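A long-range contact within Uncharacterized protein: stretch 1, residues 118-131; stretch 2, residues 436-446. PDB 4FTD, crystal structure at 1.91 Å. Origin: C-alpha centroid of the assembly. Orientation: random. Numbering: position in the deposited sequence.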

# COMPACT_ATOMS: atom_id res chain seq x y z
N LYS A 118 0.39 -8.05 -10.93
CA LYS A 118 -0.54 -7.46 -11.90
C LYS A 118 -0.79 -5.95 -11.66
O LYS A 118 -1.94 -5.52 -11.55
N PRO A 119 0.29 -5.15 -11.58
CA PRO A 119 0.13 -3.72 -11.42
C PRO A 119 -0.47 -3.05 -12.65
O PRO A 119 -0.20 -3.47 -13.76
N THR A 120 -1.33 -2.07 -12.43
CA THR A 120 -1.74 -1.14 -13.49
C THR A 120 -1.18 0.17 -12.99
O THR A 120 -1.55 0.65 -11.90
N VAL A 121 -0.25 0.73 -13.75
CA VAL A 121 0.48 1.94 -13.35
C VAL A 121 0.08 3.16 -14.16
O VAL A 121 0.01 3.10 -15.37
N TYR A 122 -0.19 4.27 -13.46
CA TYR A 122 -0.39 5.58 -14.06
C TYR A 122 0.77 6.42 -13.54
O TYR A 122 0.78 6.87 -12.37
N ASN A 123 1.75 6.60 -14.40
CA ASN A 123 3.03 7.19 -14.04
C ASN A 123 3.21 8.65 -14.41
O ASN A 123 3.10 9.01 -15.57
N PHE A 124 3.51 9.47 -13.40
CA PHE A 124 3.84 10.90 -13.59
C PHE A 124 5.19 11.21 -12.95
O PHE A 124 5.36 12.25 -12.30
N SER A 125 6.14 10.31 -13.22
CA SER A 125 7.53 10.38 -12.74
C SER A 125 8.45 10.00 -13.87
O SER A 125 7.98 9.63 -14.94
N GLY A 126 9.77 10.08 -13.61
CA GLY A 126 10.80 9.66 -14.54
C GLY A 126 10.66 10.46 -15.81
O GLY A 126 10.52 11.67 -15.75
N ASP A 127 10.63 9.77 -16.94
CA ASP A 127 10.38 10.42 -18.22
C ASP A 127 9.05 11.14 -18.33
O ASP A 127 8.91 11.96 -19.21
N ASN A 128 8.07 10.83 -17.50
CA ASN A 128 6.81 11.54 -17.56
C ASN A 128 6.58 12.45 -16.32
O ASN A 128 5.42 12.69 -15.95
N ILE A 129 7.67 12.91 -15.69
CA ILE A 129 7.62 13.71 -14.44
C ILE A 129 6.60 14.86 -14.52
O ILE A 129 6.63 15.63 -15.45
N TYR A 130 5.65 14.93 -13.58
CA TYR A 130 4.68 16.03 -13.53
C TYR A 130 5.47 17.35 -13.44
O TYR A 130 6.34 17.49 -12.59
N SER A 131 5.19 18.30 -14.34
CA SER A 131 6.09 19.46 -14.56
C SER A 131 6.34 20.28 -13.29
O SER A 131 7.46 20.68 -13.03
N THR A 436 9.66 14.79 -4.16
CA THR A 436 10.14 16.09 -4.67
C THR A 436 11.26 15.96 -5.71
O THR A 436 12.26 15.30 -5.44
N GLN A 437 11.04 16.57 -6.86
CA GLN A 437 11.98 16.53 -8.02
C GLN A 437 12.05 15.16 -8.73
O GLN A 437 12.95 14.94 -9.56
N SER A 438 11.10 14.27 -8.46
CA SER A 438 10.98 13.01 -9.20
C SER A 438 9.59 12.83 -9.79
O SER A 438 9.46 12.29 -10.85
N GLY A 439 8.54 13.26 -9.10
CA GLY A 439 7.18 13.14 -9.60
C GLY A 439 6.34 12.19 -8.75
O GLY A 439 6.66 11.94 -7.61
N PHE A 440 5.27 11.65 -9.32
CA PHE A 440 4.35 10.79 -8.60
C PHE A 440 3.85 9.63 -9.44
O PHE A 440 3.95 9.68 -10.65
N VAL A 441 3.31 8.61 -8.78
CA VAL A 441 2.79 7.39 -9.44
C VAL A 441 1.54 6.91 -8.70
O VAL A 441 1.40 7.11 -7.46
N ILE A 442 0.59 6.35 -9.46
CA ILE A 442 -0.51 5.60 -8.91
C ILE A 442 -0.37 4.16 -9.44
O ILE A 442 -0.29 3.96 -10.64
N CYS A 443 -0.31 3.18 -8.53
CA CYS A 443 -0.18 1.76 -8.87
C CYS A 443 -1.38 1.03 -8.32
O CYS A 443 -1.62 1.07 -7.10
N GLU A 444 -2.14 0.37 -9.20
CA GLU A 444 -3.38 -0.33 -8.82
C GLU A 444 -3.18 -1.83 -9.00
O GLU A 444 -2.57 -2.28 -9.98
N PHE A 445 -3.75 -2.59 -8.07
CA PHE A 445 -3.62 -4.04 -8.04
C PHE A 445 -4.95 -4.71 -7.74
O PHE A 445 -5.70 -4.25 -6.89
N PRO A 446 -5.23 -5.83 -8.41
CA PRO A 446 -6.44 -6.59 -8.09
C PRO A 446 -6.24 -7.50 -6.86
O PRO A 446 -5.11 -7.69 -6.42

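The strand that starts at Thr120 and strand 439-446 run antiparallel, at 171°, and pair directly. Side chains therefore alternate between two faces of the sheet. Val121, Asn123, Val441 and Cys443 lie on one face. Thr120, Tyr122, Phe124, Phe440, Ile442 and Glu444 lie on the other. The backbone fixes this register through paired hydrogen bonds, such as Tyr122 N to Ile442 O (2.8 Å) and Ile442 N to Tyr122 O (3.0 Å).

Aromatic packing centres on Phe440. Its chi1 is p, and the end of its ring comes nearer to stretch 1 than its CB direction suggests. Phe124 (chi1 m) sets its CB over the Phe440 ring face, 3.7 Å from the ring centroid, a CH-pi contact. The two rings are near parallel, 25° between planes, but slid apart, so they barely overlap. Phe124 CD1 and Phe440 CE1 are 3.5 Å apart. Tyr130 (chi1 t) points its CB toward stretch 2, and this atom lies 3.7 Å from Phe440 CE2. The Tyr130 and Phe440 rings lie oblique to one another, at 48°.

Other apolar contacts line both faces of the sheet. Val121 CG1 (chi1 t) lies 3.5 Å from Val441 CG2 (chi1 p). Val121 CG2 also lies 4.2 Å from Cys443 SG (chi1 m). Just before its strand, Pro119 puts CB 3.6 Å from Phe445 CE2; Phe445 is m. On the Phe440 face, Tyr122 and Ile442, both m, approach through their CB atoms at 4.3 Å. The Tyr122 ring meets Glu444 (chi1 m): Glu444 CD is 3.8 Å from Tyr122 CE2, at the ring edge. Both Glu444 carboxylate oxygens are hydrogen-bonded elsewhere in the structure.

Gly439 leaves room where the chains come close. A CB there would clash with Phe124 O and Ser125 CA. Its backbone angles also call for glycine. Nearby, Ile129 (t, t) reaches in, with CG1 3.2 Å from Ser438 O.

No direct side-chain hydrogen bond crosses between the stretches; three that involve side chains lie within stretch 1. Ser125 OG (chi1 p) donates to Asn123 OD1 at 2.6 Å. Ser125 N gives the same OD1 a weak bond at 3.0 Å. Asn128 ND2 donates to Asn123 O at 2.8 Å, tying the turn back to the strand.

Two waters bridge the stretches. Water 1 donates to Lys118 O (2.5 Å) and weakly to Glu444 O (3.4 Å); it also bonds Thr120 OG1 (2.6 Å). Water 2 accepts from Gly126 N (2.9 Å) and donates to Ser438 O (2.7 Å), linking two groups that do not bond directly.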

# COMPACT_ATOMS: atom_id res chain seq x y z
CB LYS A 118 -1.86 -8.25 -11.87
CG LYS A 118 -1.70 -9.72 -12.23
CD LYS A 118 -2.97 -10.51 -11.91
CE LYS A 118 -3.97 -10.50 -13.04
NZ LYS A 118 -3.71 -11.65 -13.96
CB PRO A 119 1.57 -3.22 -11.25
CG PRO A 119 2.39 -4.20 -11.98
CD PRO A 119 1.72 -5.52 -11.83
CB THR A 120 -3.25 -1.07 -13.68
OG1 THR A 120 -3.69 -2.34 -14.12
CG2 THR A 120 -3.63 -0.04 -14.76
CB VAL A 121 2.00 1.72 -13.49
CG1 VAL A 121 2.76 2.96 -13.05
CG2 VAL A 121 2.43 0.52 -12.65
CB TYR A 122 -1.75 6.16 -13.70
CG TYR A 122 -2.86 5.22 -14.08
CD1 TYR A 122 -3.25 5.06 -15.42
CD2 TYR A 122 -3.50 4.46 -13.12
CE1 TYR A 122 -4.28 4.18 -15.77
CE2 TYR A 122 -4.51 3.58 -13.46
CZ TYR A 122 -4.90 3.43 -14.76
OH TYR A 122 -5.93 2.56 -14.99
CB ASN A 123 4.13 6.40 -14.70
CG ASN A 123 5.50 6.88 -14.28
OD1 ASN A 123 5.71 7.30 -13.15
ND2 ASN A 123 6.44 6.79 -15.19
CB PHE A 124 2.71 11.82 -13.12
CG PHE A 124 1.43 11.58 -13.89
CD1 PHE A 124 0.59 10.53 -13.52
CD2 PHE A 124 1.16 12.30 -15.05
CE1 PHE A 124 -0.53 10.23 -14.26
CE2 PHE A 124 0.04 12.00 -15.80
CZ PHE A 124 -0.80 10.96 -15.41
CB SER A 125 7.76 9.48 -11.52
OG SER A 125 7.86 8.09 -11.84
CB ASP A 127 10.44 9.41 -19.39
CG ASP A 127 11.85 9.16 -19.89
OD1 ASP A 127 12.83 9.62 -19.26
OD2 ASP A 127 11.99 8.50 -20.95
CB ASN A 128 5.66 10.55 -17.76
CG ASN A 128 4.37 11.24 -18.23
OD1 ASN A 128 4.39 12.13 -19.10
ND2 ASN A 128 3.24 10.86 -17.64
CB ILE A 129 9.03 14.27 -14.07
CG1 ILE A 129 9.00 14.94 -12.67
CG2 ILE A 129 9.58 15.19 -15.17
CD1 ILE A 129 10.35 15.40 -12.16
CB TYR A 130 3.70 15.86 -12.35
CG TYR A 130 2.62 16.88 -12.41
CD1 TYR A 130 1.64 16.80 -13.37
CD2 TYR A 130 2.59 17.96 -11.51
CE1 TYR A 130 0.65 17.76 -13.46
CE2 TYR A 130 1.61 18.95 -11.63
CZ TYR A 130 0.63 18.82 -12.57
OH TYR A 130 -0.32 19.78 -12.66
CB SER A 131 5.56 20.38 -15.70
OG SER A 131 4.28 20.86 -15.30
CB THR A 436 10.60 17.00 -3.53
OG1 THR A 436 9.52 17.14 -2.61
CG2 THR A 436 11.06 18.38 -4.05
CB GLN A 437 13.38 17.11 -7.68
CG GLN A 437 13.34 18.59 -7.32
CD GLN A 437 14.68 19.16 -6.86
OE1 GLN A 437 14.80 19.73 -5.76
NE2 GLN A 437 15.68 18.99 -7.67
CB SER A 438 11.27 11.82 -8.33
OG SER A 438 12.56 11.91 -7.79
CB PHE A 440 3.20 11.59 -8.00
CG PHE A 440 2.17 12.14 -8.99
CD1 PHE A 440 1.12 11.35 -9.43
CD2 PHE A 440 2.23 13.48 -9.41
CE1 PHE A 440 0.17 11.86 -10.33
CE2 PHE A 440 1.28 14.00 -10.27
CZ PHE A 440 0.24 13.20 -10.72
CB VAL A 441 3.89 6.29 -9.51
CG1 VAL A 441 4.23 5.74 -8.14
CG2 VAL A 441 3.50 5.13 -10.42
CB ILE A 442 -1.85 6.16 -9.37
CG1 ILE A 442 -2.02 7.62 -8.90
CG2 ILE A 442 -2.99 5.24 -8.86
CD1 ILE A 442 -3.10 8.38 -9.64
CB CYS A 443 1.07 1.18 -8.25
SG CYS A 443 2.54 2.06 -8.72
CB GLU A 444 -4.54 0.14 -9.70
CG GLU A 444 -4.75 1.65 -9.72
CD GLU A 444 -6.09 2.08 -10.30
OE1 GLU A 444 -6.68 1.33 -11.10
OE2 GLU A 444 -6.57 3.18 -9.95
CB PHE A 445 -2.66 -4.47 -6.94
CG PHE A 445 -1.30 -3.82 -7.02
CD1 PHE A 445 -1.06 -2.61 -6.36
CD2 PHE A 445 -0.27 -4.40 -7.71
CE1 PHE A 445 0.17 -2.01 -6.41
CE2 PHE A 445 0.97 -3.80 -7.76
CZ PHE A 445 1.19 -2.60 -7.10
CB PRO A 446 -6.64 -7.44 -9.34
CG PRO A 446 -5.25 -7.69 -9.84
CD PRO A 446 -4.48 -6.43 -9.53
O HOH W 1 -3.97 -4.23 -12.34
O HOH W 2 11.71 11.23 -11.85